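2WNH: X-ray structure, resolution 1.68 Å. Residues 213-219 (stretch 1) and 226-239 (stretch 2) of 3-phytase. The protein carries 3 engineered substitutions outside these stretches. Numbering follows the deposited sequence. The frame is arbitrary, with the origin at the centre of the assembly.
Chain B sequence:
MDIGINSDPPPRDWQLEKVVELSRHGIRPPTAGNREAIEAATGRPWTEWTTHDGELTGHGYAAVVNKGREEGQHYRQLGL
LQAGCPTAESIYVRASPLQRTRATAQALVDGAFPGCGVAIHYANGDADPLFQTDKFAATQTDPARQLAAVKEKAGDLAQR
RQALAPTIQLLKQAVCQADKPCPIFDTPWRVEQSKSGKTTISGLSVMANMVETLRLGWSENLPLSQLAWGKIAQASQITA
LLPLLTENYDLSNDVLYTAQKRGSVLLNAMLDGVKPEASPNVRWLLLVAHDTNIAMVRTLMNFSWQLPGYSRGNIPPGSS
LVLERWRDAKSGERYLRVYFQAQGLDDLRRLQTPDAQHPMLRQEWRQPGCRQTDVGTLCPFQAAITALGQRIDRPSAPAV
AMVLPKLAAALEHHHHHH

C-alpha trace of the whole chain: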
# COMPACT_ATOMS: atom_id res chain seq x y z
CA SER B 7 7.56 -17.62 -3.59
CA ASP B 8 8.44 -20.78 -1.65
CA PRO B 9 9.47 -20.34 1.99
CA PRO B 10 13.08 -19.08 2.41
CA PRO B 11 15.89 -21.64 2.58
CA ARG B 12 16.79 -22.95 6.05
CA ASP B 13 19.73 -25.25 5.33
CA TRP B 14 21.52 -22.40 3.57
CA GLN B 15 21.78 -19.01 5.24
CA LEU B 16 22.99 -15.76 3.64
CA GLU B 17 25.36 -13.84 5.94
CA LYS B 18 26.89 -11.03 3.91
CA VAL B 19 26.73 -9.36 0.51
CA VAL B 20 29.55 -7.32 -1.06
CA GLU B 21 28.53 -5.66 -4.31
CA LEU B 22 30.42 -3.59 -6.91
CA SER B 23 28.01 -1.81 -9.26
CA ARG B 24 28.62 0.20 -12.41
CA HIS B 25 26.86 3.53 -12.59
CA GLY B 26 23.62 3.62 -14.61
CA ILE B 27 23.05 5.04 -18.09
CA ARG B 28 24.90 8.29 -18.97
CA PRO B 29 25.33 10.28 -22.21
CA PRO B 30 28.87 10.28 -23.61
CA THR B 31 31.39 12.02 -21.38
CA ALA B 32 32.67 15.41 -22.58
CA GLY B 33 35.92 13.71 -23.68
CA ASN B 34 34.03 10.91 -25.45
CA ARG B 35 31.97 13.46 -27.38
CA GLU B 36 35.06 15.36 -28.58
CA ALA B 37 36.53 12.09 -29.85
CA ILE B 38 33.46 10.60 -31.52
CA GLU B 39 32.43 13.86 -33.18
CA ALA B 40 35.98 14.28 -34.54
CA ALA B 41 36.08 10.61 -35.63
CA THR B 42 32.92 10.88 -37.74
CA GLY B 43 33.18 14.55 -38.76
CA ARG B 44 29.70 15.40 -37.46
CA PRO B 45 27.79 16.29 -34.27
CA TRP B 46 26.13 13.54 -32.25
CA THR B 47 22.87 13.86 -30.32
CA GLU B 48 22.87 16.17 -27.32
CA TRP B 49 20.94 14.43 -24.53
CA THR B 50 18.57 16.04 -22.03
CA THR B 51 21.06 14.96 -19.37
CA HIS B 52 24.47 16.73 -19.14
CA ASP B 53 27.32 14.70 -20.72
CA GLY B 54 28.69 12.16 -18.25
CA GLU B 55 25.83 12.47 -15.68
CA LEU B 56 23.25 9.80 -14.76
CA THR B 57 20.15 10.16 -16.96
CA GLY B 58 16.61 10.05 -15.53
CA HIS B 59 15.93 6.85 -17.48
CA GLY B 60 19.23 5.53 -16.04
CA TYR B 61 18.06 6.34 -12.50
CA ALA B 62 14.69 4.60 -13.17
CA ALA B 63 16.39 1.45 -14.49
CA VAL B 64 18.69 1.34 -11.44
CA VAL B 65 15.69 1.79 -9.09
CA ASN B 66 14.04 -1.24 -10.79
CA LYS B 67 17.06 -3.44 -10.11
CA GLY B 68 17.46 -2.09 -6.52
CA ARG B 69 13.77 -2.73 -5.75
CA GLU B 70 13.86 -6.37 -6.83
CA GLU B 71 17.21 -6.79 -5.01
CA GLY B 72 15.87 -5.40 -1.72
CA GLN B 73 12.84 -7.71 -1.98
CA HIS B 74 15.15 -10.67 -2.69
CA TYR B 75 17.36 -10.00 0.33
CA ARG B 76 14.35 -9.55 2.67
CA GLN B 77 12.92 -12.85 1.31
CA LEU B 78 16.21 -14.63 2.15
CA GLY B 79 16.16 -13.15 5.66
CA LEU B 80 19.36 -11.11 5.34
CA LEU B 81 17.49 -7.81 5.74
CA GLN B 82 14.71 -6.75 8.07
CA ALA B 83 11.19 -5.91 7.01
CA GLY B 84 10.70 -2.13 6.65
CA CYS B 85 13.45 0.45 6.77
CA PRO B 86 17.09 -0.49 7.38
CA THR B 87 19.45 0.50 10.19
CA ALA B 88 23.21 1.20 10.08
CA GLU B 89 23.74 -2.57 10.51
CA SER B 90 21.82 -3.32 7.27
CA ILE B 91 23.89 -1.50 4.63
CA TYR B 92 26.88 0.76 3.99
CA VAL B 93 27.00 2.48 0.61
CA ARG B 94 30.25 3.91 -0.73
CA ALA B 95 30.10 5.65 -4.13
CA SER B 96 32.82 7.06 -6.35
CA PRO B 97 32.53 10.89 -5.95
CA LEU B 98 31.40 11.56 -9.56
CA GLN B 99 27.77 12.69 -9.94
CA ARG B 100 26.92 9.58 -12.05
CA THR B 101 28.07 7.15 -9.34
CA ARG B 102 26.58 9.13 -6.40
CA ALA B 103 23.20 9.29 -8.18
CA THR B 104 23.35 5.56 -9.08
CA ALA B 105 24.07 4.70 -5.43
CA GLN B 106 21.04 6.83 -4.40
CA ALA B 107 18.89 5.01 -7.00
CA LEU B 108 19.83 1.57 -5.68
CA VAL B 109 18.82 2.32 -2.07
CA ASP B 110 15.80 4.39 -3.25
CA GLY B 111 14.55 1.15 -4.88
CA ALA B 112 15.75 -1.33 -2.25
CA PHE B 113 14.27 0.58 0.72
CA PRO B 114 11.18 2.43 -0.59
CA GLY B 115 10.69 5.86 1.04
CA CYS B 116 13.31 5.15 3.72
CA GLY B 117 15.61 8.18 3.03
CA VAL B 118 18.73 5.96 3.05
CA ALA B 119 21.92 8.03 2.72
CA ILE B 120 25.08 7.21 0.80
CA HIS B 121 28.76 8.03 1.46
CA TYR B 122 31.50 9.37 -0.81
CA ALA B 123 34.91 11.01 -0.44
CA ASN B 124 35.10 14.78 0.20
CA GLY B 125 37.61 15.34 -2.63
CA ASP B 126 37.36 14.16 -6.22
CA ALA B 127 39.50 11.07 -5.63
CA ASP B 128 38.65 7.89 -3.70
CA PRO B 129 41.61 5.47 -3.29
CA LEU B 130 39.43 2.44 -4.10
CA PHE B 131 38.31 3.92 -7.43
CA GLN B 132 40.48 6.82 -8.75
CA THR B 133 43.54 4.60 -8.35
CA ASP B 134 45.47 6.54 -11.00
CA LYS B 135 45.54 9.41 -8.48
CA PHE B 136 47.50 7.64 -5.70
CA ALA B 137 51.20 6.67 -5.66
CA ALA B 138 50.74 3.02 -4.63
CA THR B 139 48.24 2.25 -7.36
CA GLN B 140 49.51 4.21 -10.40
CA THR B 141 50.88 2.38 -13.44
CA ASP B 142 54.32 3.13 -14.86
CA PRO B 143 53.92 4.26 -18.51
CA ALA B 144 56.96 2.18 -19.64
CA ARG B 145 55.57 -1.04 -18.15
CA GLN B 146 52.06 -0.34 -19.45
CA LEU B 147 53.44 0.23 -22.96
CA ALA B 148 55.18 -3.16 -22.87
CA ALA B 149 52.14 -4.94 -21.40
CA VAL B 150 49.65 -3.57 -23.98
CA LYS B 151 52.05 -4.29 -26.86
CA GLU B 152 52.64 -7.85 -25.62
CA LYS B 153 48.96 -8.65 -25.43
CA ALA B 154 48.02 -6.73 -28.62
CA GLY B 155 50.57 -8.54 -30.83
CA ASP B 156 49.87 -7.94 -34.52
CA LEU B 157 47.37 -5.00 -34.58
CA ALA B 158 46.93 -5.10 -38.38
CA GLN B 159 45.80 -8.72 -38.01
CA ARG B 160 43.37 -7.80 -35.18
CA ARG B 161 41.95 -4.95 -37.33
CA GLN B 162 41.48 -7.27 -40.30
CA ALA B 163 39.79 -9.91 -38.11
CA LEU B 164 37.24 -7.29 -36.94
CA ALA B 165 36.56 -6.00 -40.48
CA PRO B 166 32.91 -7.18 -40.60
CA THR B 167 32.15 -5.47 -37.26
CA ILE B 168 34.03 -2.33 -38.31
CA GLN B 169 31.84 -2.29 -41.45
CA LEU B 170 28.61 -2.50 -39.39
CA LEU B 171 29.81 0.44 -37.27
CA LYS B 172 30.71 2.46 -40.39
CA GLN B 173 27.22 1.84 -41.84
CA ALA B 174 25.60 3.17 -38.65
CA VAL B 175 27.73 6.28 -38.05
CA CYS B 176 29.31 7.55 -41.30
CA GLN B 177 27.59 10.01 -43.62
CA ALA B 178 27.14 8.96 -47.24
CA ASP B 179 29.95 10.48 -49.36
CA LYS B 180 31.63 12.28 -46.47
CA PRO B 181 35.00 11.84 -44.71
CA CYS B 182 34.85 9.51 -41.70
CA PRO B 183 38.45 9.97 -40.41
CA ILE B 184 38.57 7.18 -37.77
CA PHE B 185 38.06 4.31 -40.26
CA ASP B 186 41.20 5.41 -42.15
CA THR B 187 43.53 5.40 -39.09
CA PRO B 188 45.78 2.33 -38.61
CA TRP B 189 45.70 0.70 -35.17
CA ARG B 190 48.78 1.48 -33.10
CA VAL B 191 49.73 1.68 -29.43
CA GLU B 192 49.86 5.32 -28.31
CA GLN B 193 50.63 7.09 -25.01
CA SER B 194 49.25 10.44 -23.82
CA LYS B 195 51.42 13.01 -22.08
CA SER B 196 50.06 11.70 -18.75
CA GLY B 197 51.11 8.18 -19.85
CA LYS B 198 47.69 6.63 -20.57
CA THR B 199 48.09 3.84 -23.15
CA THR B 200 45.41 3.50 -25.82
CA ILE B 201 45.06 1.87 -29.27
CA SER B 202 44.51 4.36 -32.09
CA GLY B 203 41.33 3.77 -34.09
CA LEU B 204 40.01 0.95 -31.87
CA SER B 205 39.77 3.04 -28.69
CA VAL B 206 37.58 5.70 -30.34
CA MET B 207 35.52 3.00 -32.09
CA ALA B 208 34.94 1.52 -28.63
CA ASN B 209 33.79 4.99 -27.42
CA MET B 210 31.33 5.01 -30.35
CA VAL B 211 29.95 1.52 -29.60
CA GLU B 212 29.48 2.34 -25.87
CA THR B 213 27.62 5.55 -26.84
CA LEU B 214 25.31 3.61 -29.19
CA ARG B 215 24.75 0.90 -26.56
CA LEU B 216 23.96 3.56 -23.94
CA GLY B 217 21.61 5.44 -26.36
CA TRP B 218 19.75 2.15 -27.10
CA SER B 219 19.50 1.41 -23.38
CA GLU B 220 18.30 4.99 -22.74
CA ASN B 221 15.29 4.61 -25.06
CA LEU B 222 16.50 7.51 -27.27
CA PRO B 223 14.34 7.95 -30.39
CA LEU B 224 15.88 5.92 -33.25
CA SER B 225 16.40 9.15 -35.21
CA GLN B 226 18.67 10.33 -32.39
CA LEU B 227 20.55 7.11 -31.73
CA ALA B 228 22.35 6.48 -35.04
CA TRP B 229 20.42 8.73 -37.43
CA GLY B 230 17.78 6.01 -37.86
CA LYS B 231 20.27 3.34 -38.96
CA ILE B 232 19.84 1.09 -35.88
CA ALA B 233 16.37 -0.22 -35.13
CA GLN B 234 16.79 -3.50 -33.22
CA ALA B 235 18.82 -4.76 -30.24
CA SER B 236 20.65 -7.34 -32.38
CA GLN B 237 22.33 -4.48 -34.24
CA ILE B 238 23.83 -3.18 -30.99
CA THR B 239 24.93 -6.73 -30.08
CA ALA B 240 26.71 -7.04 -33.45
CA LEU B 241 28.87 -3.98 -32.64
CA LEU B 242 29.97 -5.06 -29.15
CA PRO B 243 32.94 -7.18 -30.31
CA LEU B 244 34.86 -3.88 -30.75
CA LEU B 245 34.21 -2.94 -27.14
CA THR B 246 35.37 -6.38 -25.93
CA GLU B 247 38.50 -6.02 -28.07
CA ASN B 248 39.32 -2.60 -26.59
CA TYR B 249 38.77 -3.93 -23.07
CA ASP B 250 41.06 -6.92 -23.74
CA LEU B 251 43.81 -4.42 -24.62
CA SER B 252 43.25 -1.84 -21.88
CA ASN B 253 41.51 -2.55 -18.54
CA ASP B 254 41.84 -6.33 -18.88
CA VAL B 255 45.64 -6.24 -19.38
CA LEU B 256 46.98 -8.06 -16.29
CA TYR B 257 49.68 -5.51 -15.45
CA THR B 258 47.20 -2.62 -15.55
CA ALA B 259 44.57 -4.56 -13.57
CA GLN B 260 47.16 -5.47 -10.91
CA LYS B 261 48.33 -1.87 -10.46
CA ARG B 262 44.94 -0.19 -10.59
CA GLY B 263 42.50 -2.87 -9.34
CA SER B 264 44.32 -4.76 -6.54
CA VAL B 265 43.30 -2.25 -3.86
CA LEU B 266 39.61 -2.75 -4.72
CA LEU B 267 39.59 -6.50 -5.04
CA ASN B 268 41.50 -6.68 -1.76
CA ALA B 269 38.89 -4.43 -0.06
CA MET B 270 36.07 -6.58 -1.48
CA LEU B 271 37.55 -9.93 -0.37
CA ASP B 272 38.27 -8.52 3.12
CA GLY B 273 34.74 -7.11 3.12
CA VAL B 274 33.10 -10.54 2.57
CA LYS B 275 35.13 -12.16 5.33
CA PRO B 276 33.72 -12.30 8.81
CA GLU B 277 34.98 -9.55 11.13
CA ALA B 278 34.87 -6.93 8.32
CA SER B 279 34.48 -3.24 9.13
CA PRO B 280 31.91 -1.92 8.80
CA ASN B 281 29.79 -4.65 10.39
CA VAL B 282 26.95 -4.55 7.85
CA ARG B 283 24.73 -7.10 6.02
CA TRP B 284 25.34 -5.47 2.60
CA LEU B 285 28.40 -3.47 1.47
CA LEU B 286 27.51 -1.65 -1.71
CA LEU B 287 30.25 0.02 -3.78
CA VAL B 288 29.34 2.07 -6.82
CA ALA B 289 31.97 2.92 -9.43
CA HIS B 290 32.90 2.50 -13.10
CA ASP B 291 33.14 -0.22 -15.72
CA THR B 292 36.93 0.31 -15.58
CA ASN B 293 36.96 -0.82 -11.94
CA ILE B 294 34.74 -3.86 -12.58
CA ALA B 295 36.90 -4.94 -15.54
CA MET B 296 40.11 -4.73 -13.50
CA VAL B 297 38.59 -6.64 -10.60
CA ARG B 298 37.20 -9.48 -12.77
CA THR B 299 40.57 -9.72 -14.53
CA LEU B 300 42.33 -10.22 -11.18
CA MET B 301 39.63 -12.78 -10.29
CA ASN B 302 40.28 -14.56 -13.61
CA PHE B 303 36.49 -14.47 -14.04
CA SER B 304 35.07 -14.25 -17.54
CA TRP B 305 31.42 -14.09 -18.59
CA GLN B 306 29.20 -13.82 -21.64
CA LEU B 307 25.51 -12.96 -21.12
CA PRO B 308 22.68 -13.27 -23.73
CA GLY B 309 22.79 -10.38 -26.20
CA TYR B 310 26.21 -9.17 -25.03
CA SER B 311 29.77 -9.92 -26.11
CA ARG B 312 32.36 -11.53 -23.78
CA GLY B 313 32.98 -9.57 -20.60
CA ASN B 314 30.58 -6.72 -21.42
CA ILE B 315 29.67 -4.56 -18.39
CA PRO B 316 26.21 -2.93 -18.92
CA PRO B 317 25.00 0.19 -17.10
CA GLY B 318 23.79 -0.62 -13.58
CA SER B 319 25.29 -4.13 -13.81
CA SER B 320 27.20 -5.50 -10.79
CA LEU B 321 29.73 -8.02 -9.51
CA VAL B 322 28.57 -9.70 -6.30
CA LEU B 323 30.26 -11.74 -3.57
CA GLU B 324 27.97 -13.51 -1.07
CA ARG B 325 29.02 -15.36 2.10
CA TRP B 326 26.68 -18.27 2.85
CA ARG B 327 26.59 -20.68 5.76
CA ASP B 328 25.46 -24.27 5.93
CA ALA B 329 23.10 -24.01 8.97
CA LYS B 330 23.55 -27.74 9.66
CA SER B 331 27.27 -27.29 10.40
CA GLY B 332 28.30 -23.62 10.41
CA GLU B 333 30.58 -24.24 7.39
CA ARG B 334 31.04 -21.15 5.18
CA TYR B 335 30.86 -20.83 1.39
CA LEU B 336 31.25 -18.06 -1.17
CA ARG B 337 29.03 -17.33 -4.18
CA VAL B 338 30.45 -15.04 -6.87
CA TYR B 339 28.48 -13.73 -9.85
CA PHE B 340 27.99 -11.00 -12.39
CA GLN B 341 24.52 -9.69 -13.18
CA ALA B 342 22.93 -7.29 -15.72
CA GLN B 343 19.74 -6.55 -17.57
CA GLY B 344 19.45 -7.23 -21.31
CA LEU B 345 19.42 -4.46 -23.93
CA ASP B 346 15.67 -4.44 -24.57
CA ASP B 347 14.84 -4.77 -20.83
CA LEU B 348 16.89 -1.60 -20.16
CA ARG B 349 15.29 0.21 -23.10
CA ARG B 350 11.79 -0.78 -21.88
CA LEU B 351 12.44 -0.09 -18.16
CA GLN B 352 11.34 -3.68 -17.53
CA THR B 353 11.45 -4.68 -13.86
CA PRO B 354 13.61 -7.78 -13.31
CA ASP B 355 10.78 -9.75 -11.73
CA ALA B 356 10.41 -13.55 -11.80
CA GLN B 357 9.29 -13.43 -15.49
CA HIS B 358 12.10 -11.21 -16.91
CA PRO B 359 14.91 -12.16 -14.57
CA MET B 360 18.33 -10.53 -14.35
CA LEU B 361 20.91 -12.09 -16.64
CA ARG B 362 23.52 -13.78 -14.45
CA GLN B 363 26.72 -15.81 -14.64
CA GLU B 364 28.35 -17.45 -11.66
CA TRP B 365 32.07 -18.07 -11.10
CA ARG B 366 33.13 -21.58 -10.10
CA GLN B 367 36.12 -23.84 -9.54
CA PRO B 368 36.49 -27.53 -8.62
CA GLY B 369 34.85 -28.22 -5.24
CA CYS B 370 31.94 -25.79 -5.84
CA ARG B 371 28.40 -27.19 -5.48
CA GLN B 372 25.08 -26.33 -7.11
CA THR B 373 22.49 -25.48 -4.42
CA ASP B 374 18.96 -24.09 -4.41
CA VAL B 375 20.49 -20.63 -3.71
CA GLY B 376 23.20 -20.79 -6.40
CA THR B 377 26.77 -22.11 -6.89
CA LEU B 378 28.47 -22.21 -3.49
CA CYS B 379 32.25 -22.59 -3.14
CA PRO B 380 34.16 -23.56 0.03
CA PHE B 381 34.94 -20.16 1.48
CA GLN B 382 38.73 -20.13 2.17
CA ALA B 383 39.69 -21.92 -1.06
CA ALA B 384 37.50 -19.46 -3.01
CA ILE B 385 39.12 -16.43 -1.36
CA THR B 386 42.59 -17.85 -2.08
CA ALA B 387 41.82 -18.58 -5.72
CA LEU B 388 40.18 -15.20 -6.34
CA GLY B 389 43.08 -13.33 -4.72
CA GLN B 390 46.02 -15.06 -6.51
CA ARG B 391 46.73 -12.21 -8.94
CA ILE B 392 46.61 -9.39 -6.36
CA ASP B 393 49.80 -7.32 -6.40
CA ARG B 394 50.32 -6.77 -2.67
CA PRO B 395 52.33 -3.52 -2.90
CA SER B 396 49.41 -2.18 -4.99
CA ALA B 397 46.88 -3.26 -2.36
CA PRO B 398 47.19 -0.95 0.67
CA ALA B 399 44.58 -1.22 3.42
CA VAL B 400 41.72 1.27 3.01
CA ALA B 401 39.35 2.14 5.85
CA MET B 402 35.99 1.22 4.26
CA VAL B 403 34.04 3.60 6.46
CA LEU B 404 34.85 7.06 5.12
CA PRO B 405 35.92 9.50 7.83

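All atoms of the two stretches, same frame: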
# COMPACT_ATOMS: atom_id res chain seq x y z
N THR B 213 28.63 4.49 -26.68
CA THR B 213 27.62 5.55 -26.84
C THR B 213 26.33 5.03 -27.50
O THR B 213 25.21 5.38 -27.06
CB THR B 213 28.20 6.74 -27.64
OG1 THR B 213 29.39 7.23 -26.99
CG2 THR B 213 27.17 7.88 -27.76
N LEU B 214 26.48 4.21 -28.53
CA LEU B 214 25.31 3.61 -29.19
C LEU B 214 24.58 2.66 -28.24
O LEU B 214 23.36 2.69 -28.16
CB LEU B 214 25.72 2.92 -30.49
CG LEU B 214 26.31 3.87 -31.54
CD1 LEU B 214 26.83 3.05 -32.70
CD2 LEU B 214 25.30 4.90 -32.05
N ARG B 215 25.34 1.82 -27.53
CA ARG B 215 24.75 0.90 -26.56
C ARG B 215 23.99 1.65 -25.47
O ARG B 215 22.88 1.25 -25.08
CB ARG B 215 25.83 0.02 -25.90
CG ARG B 215 25.28 -0.88 -24.78
CD ARG B 215 25.45 -0.21 -23.39
NE ARG B 215 26.82 -0.42 -22.91
CZ ARG B 215 27.28 -1.59 -22.48
NH1 ARG B 215 26.48 -2.65 -22.44
NH2 ARG B 215 28.54 -1.72 -22.09
N LEU B 216 24.61 2.71 -24.96
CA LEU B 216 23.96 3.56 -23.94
C LEU B 216 22.72 4.27 -24.49
O LEU B 216 21.66 4.26 -23.84
CB LEU B 216 24.96 4.57 -23.34
CG LEU B 216 26.03 3.96 -22.42
CD1 LEU B 216 27.15 4.96 -22.17
CD2 LEU B 216 25.43 3.44 -21.11
N GLY B 217 22.80 4.84 -25.70
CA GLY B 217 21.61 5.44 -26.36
C GLY B 217 20.44 4.47 -26.61
O GLY B 217 19.27 4.88 -26.47
N TRP B 218 20.75 3.22 -26.99
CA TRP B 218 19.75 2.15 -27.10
C TRP B 218 19.10 1.93 -25.74
O TRP B 218 17.87 1.92 -25.59
CB TRP B 218 20.36 0.81 -27.59
CG TRP B 218 19.27 -0.25 -27.74
CD1 TRP B 218 18.90 -1.20 -26.82
CD2 TRP B 218 18.37 -0.39 -28.85
NE1 TRP B 218 17.83 -1.94 -27.30
CE2 TRP B 218 17.50 -1.46 -28.55
CE3 TRP B 218 18.24 0.28 -30.08
CZ2 TRP B 218 16.48 -1.88 -29.44
CZ3 TRP B 218 17.22 -0.14 -30.97
CH2 TRP B 218 16.36 -1.21 -30.64
N SER B 219 19.95 1.74 -24.74
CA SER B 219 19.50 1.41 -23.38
C SER B 219 18.67 2.52 -22.77
O SER B 219 17.76 2.25 -21.95
CB SER B 219 20.71 1.12 -22.50
OG SER B 219 21.47 0.05 -23.05
N GLN B 226 17.69 9.64 -33.21
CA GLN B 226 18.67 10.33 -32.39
C GLN B 226 19.74 9.39 -31.87
O GLN B 226 20.67 9.82 -31.19
CB GLN B 226 17.98 11.00 -31.21
CG GLN B 226 17.10 12.20 -31.56
CD GLN B 226 16.37 12.74 -30.35
OE1 GLN B 226 16.87 12.66 -29.22
NE2 GLN B 226 15.18 13.30 -30.57
N LEU B 227 19.59 8.11 -32.17
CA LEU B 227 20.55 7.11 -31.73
C LEU B 227 21.68 7.03 -32.76
O LEU B 227 22.81 7.42 -32.47
CB LEU B 227 19.87 5.74 -31.51
CG LEU B 227 20.79 4.53 -31.29
CD1 LEU B 227 21.68 4.77 -30.06
CD2 LEU B 227 20.01 3.25 -31.17
N ALA B 228 21.37 6.53 -33.96
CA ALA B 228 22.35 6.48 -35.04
C ALA B 228 21.65 6.93 -36.31
O ALA B 228 21.66 6.22 -37.32
CB ALA B 228 22.90 5.06 -35.21
N TRP B 229 21.06 8.12 -36.25
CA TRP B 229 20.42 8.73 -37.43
C TRP B 229 19.45 7.77 -38.13
O TRP B 229 19.34 7.76 -39.36
CB TRP B 229 21.50 9.26 -38.39
CG TRP B 229 22.41 10.26 -37.72
CD1 TRP B 229 22.21 11.60 -37.62
CD2 TRP B 229 23.64 9.99 -37.02
NE1 TRP B 229 23.23 12.19 -36.92
CE2 TRP B 229 24.12 11.22 -36.54
CE3 TRP B 229 24.39 8.82 -36.77
CZ2 TRP B 229 25.32 11.33 -35.81
CZ3 TRP B 229 25.56 8.93 -36.05
CH2 TRP B 229 26.01 10.17 -35.57
N GLY B 230 18.74 6.97 -37.34
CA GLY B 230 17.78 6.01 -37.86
C GLY B 230 18.33 4.71 -38.40
O GLY B 230 17.58 3.86 -38.83
N LYS B 231 19.65 4.51 -38.35
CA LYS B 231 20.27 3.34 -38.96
C LYS B 231 20.20 2.06 -38.10
O LYS B 231 20.41 0.95 -38.60
CB LYS B 231 21.72 3.64 -39.36
CG LYS B 231 21.92 4.84 -40.30
CD LYS B 231 21.36 4.58 -41.68
CE LYS B 231 21.91 5.56 -42.71
NZ LYS B 231 21.13 5.50 -43.98
N ILE B 232 19.94 2.23 -36.80
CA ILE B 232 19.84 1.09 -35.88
C ILE B 232 18.44 1.03 -35.30
O ILE B 232 17.98 1.98 -34.67
CB ILE B 232 20.89 1.14 -34.73
CG1 ILE B 232 22.31 0.96 -35.32
CG2 ILE B 232 20.59 0.06 -33.68
CD1 ILE B 232 23.45 1.15 -34.33
N ALA B 233 17.77 -0.09 -35.51
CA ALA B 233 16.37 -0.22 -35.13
C ALA B 233 16.04 -1.44 -34.27
O ALA B 233 14.92 -1.57 -33.78
CB ALA B 233 15.51 -0.19 -36.37
N GLN B 234 16.99 -2.35 -34.10
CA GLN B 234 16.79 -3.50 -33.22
C GLN B 234 18.01 -3.79 -32.35
O GLN B 234 19.12 -3.40 -32.70
CB GLN B 234 16.37 -4.75 -33.99
CG GLN B 234 17.17 -5.01 -35.26
CD GLN B 234 16.61 -6.17 -36.07
OE1 GLN B 234 16.20 -5.99 -37.22
NE2 GLN B 234 16.59 -7.36 -35.48
N ALA B 235 17.77 -4.47 -31.23
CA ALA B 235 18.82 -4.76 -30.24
C ALA B 235 19.97 -5.57 -30.83
O ALA B 235 21.13 -5.38 -30.47
CB ALA B 235 18.23 -5.48 -29.01
N SER B 236 19.64 -6.48 -31.75
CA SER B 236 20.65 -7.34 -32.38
C SER B 236 21.73 -6.52 -33.08
O SER B 236 22.88 -6.94 -33.17
CB SER B 236 19.98 -8.28 -33.38
OG SER B 236 19.41 -7.55 -34.45
N GLN B 237 21.37 -5.35 -33.58
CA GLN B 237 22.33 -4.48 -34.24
C GLN B 237 23.32 -3.85 -33.27
O GLN B 237 24.45 -3.55 -33.65
CB GLN B 237 21.62 -3.37 -35.00
CG GLN B 237 20.90 -3.84 -36.25
CD GLN B 237 20.11 -2.73 -36.86
OE1 GLN B 237 19.06 -2.35 -36.35
NE2 GLN B 237 20.60 -2.19 -37.97
N ILE B 238 22.89 -3.62 -32.03
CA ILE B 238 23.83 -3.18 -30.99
C ILE B 238 24.76 -4.34 -30.63
O ILE B 238 25.98 -4.17 -30.58
CB ILE B 238 23.09 -2.65 -29.72
CG1 ILE B 238 22.29 -1.40 -30.07
CG2 ILE B 238 24.07 -2.36 -28.56
CD1 ILE B 238 23.13 -0.19 -30.44
N THR B 239 24.17 -5.51 -30.39
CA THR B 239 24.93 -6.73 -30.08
C THR B 239 26.05 -7.00 -31.08
O THR B 239 27.18 -7.34 -30.70
CB THR B 239 23.98 -7.95 -30.01
OG1 THR B 239 23.01 -7.73 -28.98
CG2 THR B 239 24.75 -9.23 -29.72

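Residues 213-219 end a helix, while residues 226-239 form an irregular segment that enters a short helix at its C-terminal end; the two helix axes run nearly antiparallel, at 156°, and approach to 10.2 Å. No hydrogen bond joins the stretches, so apolar packing holds them together.

Leu214 and Trp218, one helical turn apart, supply most of the helix's contact. Leu214 reaches Leu227 (CD2 to CD1, 4.1 Å), Ala228 (CD2 to CB, 4.0 Å) and Ile238 (CB to CD1, 4.0 Å), a cluster of branched and small aliphatic groups that fill space without polar demands. Leu227 CD1 also lies 3.3 Å from Leu214 O and 3.7 Å from Gly217 C. Gly217 suits this spot because a CB there would clash with that methyl.

The flat Trp218 ring covers more of the loop. Its CE3 meets Leu227 CD2 at 3.6 Å, near the ring edge, while Gln234 O lies over one face and CZ2 approaches Ala235 N at 3.4 Å.

Polar bonds instead shape each stretch internally. Ala228 to Lys231 form a type I' turn, closed by Lys231 N to Ala228 O (2.8 Å); positive phi favours glycine at Gly230. Gln237 OE1 accepts from Ala233 N (2.7 Å) and Gln234 N (3.1 Å), tying the loop to the short helix.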